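Acarbose/maltose binding protein GacH (Streptomyces glaucescens, PDB 3K01) binds acarbose and an acarbose homolog, and probably maltose, as the extracellular solute receptor of an ABC transporter. Local coordinates at residues E216-K226 / V386-A397. Sequence-based numbering, arbitrary orientation.
Sequences EAGVRAYRVIK and VLSGETSPDEAA
Tyr-222 projects from helix 216-230 as a knob among Val-386, Pro-393, Ala-396 and Ala-397, between helices 376-387 and 393-407. Its CB rests against Pro-393, 3.8 Å from that residue's CA. CG stands anti to the carbonyl carbon (chi1 -75°), which directs the ring between the two helices. CD1 meets Val-386 CG2 at 3.9 Å, whereas CD2 and CE2 run along the backbone of Ala-397. The methyl of Ala-396 sits squarely over one face, its CB 3.8 Å from the ring centroid and 8° off the normal, a CH-pi contact. At the tip, OH is hydrogen-bonded to Thr-400 OG1 one turn further along helix 393-407, and the ring also stacks with Phe-192.

On one flank, Val-219 CG2 packs against Ala-397 CB at 3.6 Å, and the Pro-393 ring lies on the backbone of Val-219 and Arg-223. A water donates to both Glu-216 OE2 and Asp-394 OD1, bridging two carboxylates that approach to 4.4 Å. On the other flank, the Ile-225 side chain crosses that of Leu-387 at about a right angle, CG1 and CD1 meeting its CD2. Lys-226 bends at chi2 (52°) and passes its CE beside Val-386 O, so that NZ gives a 2.9 Å hydrogen bond to Leu-387 O, from well above the carbonyl plane, in the last helical turn, which Gly-389 closes as a Schellman motif. This mainly apolar packing, about 24 Å from the chain centre, joins helix 216-230 to the receptor's C-terminal helical pair; at its margins the ammonium charge would probably suit the helix end, and the water probably eases repulsion between the acids.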
loop_
_atom_site.group_PDB
_atom_site.type_symbol
_atom_site.label_atom_id
_atom_site.label_comp_id
_atom_site.label_asym_id
_atom_site.label_seq_id
_atom_site.Cartn_x
_atom_site.Cartn_y
_atom_site.Cartn_z
ATOM N N GLU A 216 15.692 13.031 14.508
ATOM C CA GLU A 216 16.750 13.242 13.539
ATOM C C GLU A 216 16.601 12.400 12.284
ATOM O O GLU A 216 17.019 12.835 11.203
ATOM C CB GLU A 216 18.134 13.112 14.160
ATOM C CG GLU A 216 18.565 14.446 14.845
ATOM C CD GLU A 216 18.563 15.699 13.909
ATOM O OE1 GLU A 216 18.909 15.594 12.709
ATOM O OE2 GLU A 216 18.229 16.810 14.389
ATOM N N ALA A 217 16.009 11.215 12.402
ATOM C CA ALA A 217 15.755 10.399 11.210
ATOM C C ALA A 217 14.858 11.118 10.217
ATOM O O ALA A 217 15.058 11.022 9.016
ATOM C CB ALA A 217 15.148 9.071 11.594
ATOM N N GLY A 218 13.860 11.850 10.703
ATOM C CA GLY A 218 12.986 12.606 9.817
ATOM C C GLY A 218 13.707 13.752 9.131
ATOM O O GLY A 218 13.533 14.010 7.921
ATOM N N VAL A 219 14.559 14.450 9.885
ATOM C CA VAL A 219 15.364 15.509 9.277
ATOM C C VAL A 219 16.243 14.916 8.183
ATOM O O VAL A 219 16.301 15.437 7.069
ATOM C CB VAL A 219 16.251 16.181 10.342
ATOM C CG1 VAL A 219 17.212 17.185 9.680
ATOM C CG2 VAL A 219 15.403 16.852 11.418
ATOM N N ARG A 220 16.912 13.810 8.499
ATOM C CA ARG A 220 17.780 13.156 7.512
ATOM C C ARG A 220 17.000 12.743 6.280
ATOM O O ARG A 220 17.533 12.812 5.178
ATOM C CB ARG A 220 18.487 11.926 8.074
ATOM C CG ARG A 220 19.603 12.254 9.070
ATOM C CD ARG A 220 20.472 11.039 9.305
ATOM N NE ARG A 220 19.725 9.844 9.743
ATOM C CZ ARG A 220 19.469 9.538 11.012
ATOM N NH1 ARG A 220 18.789 8.439 11.319
ATOM N NH2 ARG A 220 19.911 10.337 11.988
ATOM N N ALA A 221 15.762 12.286 6.438
ATOM C CA ALA A 221 14.980 11.865 5.274
ATOM C C ALA A 221 14.701 13.036 4.330
ATOM O O ALA A 221 14.822 12.887 3.095
ATOM C CB ALA A 221 13.705 11.217 5.722
ATOM N N TYR A 222 14.304 14.191 4.878
ATOM C CA TYR A 222 14.160 15.355 4.023
ATOM C C TYR A 222 15.490 15.754 3.370
ATOM O O TYR A 222 15.509 16.199 2.209
ATOM C CB TYR A 222 13.540 16.521 4.794
ATOM C CG TYR A 222 12.055 16.397 5.066
ATOM C CD1 TYR A 222 11.129 16.456 4.028
ATOM C CD2 TYR A 222 11.574 16.250 6.376
ATOM C CE1 TYR A 222 9.762 16.393 4.284
ATOM C CE2 TYR A 222 10.206 16.184 6.631
ATOM C CZ TYR A 222 9.315 16.236 5.578
ATOM O OH TYR A 222 7.950 16.197 5.775
ATOM N N ARG A 223 16.596 15.615 4.103
ATOM C CA ARG A 223 17.908 15.914 3.524
ATOM C C ARG A 223 18.246 14.969 2.379
ATOM O O ARG A 223 18.800 15.395 1.374
ATOM C CB ARG A 223 18.984 15.853 4.601
ATOM C CG ARG A 223 20.332 16.406 4.156
ATOM C CD ARG A 223 21.325 16.470 5.297
ATOM N NE ARG A 223 20.891 17.421 6.311
ATOM C CZ ARG A 223 20.623 17.119 7.581
ATOM N NH1 ARG A 223 20.745 15.869 8.034
ATOM N NH2 ARG A 223 20.252 18.086 8.403
ATOM N N VAL A 224 17.933 13.688 2.529
ATOM C CA VAL A 224 18.248 12.698 1.480
ATOM C C VAL A 224 17.565 13.040 0.172
ATOM O O VAL A 224 18.194 12.981 -0.900
ATOM C CB VAL A 224 17.823 11.275 1.945
ATOM C CG1 VAL A 224 17.734 10.274 0.760
ATOM C CG2 VAL A 224 18.761 10.754 3.008
ATOM N N ILE A 225 16.294 13.413 0.213
ATOM C CA ILE A 225 15.606 13.652 -1.046
ATOM C C ILE A 225 16.183 14.876 -1.755
ATOM O O ILE A 225 16.344 14.880 -2.976
ATOM C CB ILE A 225 14.055 13.735 -0.896
ATOM C CG1 ILE A 225 13.592 14.979 -0.097
ATOM C CG2 ILE A 225 13.501 12.426 -0.327
ATOM C CD1 ILE A 225 12.078 15.138 -0.089
ATOM N N LYS A 226 16.512 15.913 -0.987
ATOM C CA LYS A 226 17.106 17.098 -1.614
ATOM C C LYS A 226 18.507 16.810 -2.154
ATOM O O LYS A 226 18.865 17.296 -3.231
ATOM C CB LYS A 226 17.154 18.231 -0.589
ATOM C CG LYS A 226 17.568 19.614 -1.162
ATOM C CD LYS A 226 16.744 20.017 -2.362
ATOM C CE LYS A 226 16.916 21.497 -2.692
ATOM N NZ LYS A 226 16.338 21.856 -4.034
ATOM N N VAL A 386 10.834 21.506 0.576
ATOM C CA VAL A 386 12.241 21.129 0.615
ATOM C C VAL A 386 12.764 21.026 -0.825
ATOM O O VAL A 386 13.834 21.559 -1.147
ATOM C CB VAL A 386 12.435 19.788 1.356
ATOM C CG1 VAL A 386 13.819 19.177 1.088
ATOM C CG2 VAL A 386 12.210 19.995 2.849
ATOM N N LEU A 387 12.035 20.330 -1.697
ATOM C CA LEU A 387 12.531 20.088 -3.059
ATOM C C LEU A 387 12.645 21.376 -3.859
ATOM O O LEU A 387 13.559 21.497 -4.679
ATOM C CB LEU A 387 11.676 19.050 -3.777
ATOM C CG LEU A 387 11.842 17.633 -3.231
ATOM C CD1 LEU A 387 10.758 16.736 -3.851
ATOM C CD2 LEU A 387 13.241 17.072 -3.492
ATOM N N SER A 388 11.775 22.348 -3.620
ATOM C CA SER A 388 11.889 23.631 -4.320
ATOM C C SER A 388 12.965 24.540 -3.734
ATOM O O SER A 388 13.261 25.593 -4.318
ATOM C CB SER A 388 10.563 24.362 -4.279
ATOM O OG SER A 388 10.299 24.762 -2.930
ATOM N N GLY A 389 13.509 24.190 -2.566
ATOM C CA GLY A 389 14.604 24.973 -1.959
ATOM C C GLY A 389 14.144 25.993 -0.946
ATOM O O GLY A 389 14.979 26.678 -0.337
ATOM N N GLU A 390 12.841 26.095 -0.733
ATOM C CA GLU A 390 12.281 27.091 0.175
ATOM C C GLU A 390 12.555 26.785 1.637
ATOM O O GLU A 390 12.777 27.689 2.431
ATOM C CB GLU A 390 10.778 27.163 -0.041
ATOM C CG GLU A 390 10.438 27.566 -1.462
ATOM C CD GLU A 390 9.024 27.238 -1.823
ATOM O OE1 GLU A 390 8.290 26.790 -0.910
ATOM O OE2 GLU A 390 8.664 27.417 -3.021
ATOM N N THR A 391 12.562 25.503 1.982
ATOM C CA THR A 391 12.564 25.084 3.382
ATOM C C THR A 391 13.684 24.081 3.598
ATOM O O THR A 391 13.832 23.123 2.822
ATOM C CB THR A 391 11.210 24.449 3.718
ATOM O OG1 THR A 391 10.199 25.418 3.459
ATOM C CG2 THR A 391 11.146 23.963 5.159
ATOM N N SER A 392 14.463 24.264 4.666
ATOM C CA SER A 392 15.514 23.320 5.013
ATOM C C SER A 392 14.920 22.036 5.591
ATOM O O SER A 392 13.824 22.050 6.147
ATOM C CB SER A 392 16.452 23.949 6.044
ATOM O OG SER A 392 15.780 24.139 7.289
ATOM N N PRO A 393 15.652 20.934 5.496
ATOM C CA PRO A 393 15.234 19.695 6.148
ATOM C C PRO A 393 14.825 19.844 7.613
ATOM O O PRO A 393 13.826 19.251 8.025
ATOM C CB PRO A 393 16.464 18.792 5.987
ATOM C CG PRO A 393 17.002 19.217 4.665
ATOM C CD PRO A 393 16.857 20.721 4.668
ATOM N N ASP A 394 15.557 20.608 8.406
ATOM C CA ASP A 394 15.209 20.682 9.819
ATOM C C ASP A 394 13.879 21.407 9.991
ATOM O O ASP A 394 13.047 20.972 10.789
ATOM C CB ASP A 394 16.294 21.409 10.604
ATOM C CG ASP A 394 15.994 21.420 12.079
ATOM O OD1 ASP A 394 16.264 20.396 12.714
ATOM O OD2 ASP A 394 15.461 22.424 12.576
ATOM N N GLU A 395 13.674 22.515 9.293
ATOM C CA GLU A 395 12.416 23.243 9.423
ATOM C C GLU A 395 11.275 22.399 8.860
ATOM O O GLU A 395 10.169 22.406 9.409
ATOM C CB GLU A 395 12.459 24.606 8.722
ATOM C CG GLU A 395 11.211 25.449 8.990
ATOM C CD GLU A 395 11.211 26.805 8.344
ATOM O OE1 GLU A 395 11.955 27.007 7.364
ATOM O OE2 GLU A 395 10.452 27.687 8.820
ATOM N N ALA A 396 11.521 21.673 7.765
ATOM C CA ALA A 396 10.492 20.789 7.204
ATOM C C ALA A 396 10.064 19.743 8.224
ATOM O O ALA A 396 8.873 19.489 8.395
ATOM C CB ALA A 396 11.004 20.094 5.952
ATOM N N ALA A 397 11.021 19.110 8.875
ATOM C CA ALA A 397 10.708 18.103 9.879
ATOM C C ALA A 397 9.956 18.707 11.058
ATOM O O ALA A 397 8.932 18.150 11.501
ATOM C CB ALA A 397 11.984 17.423 10.335
HETATM O O HOH W 1 18.605 19.170 12.746
#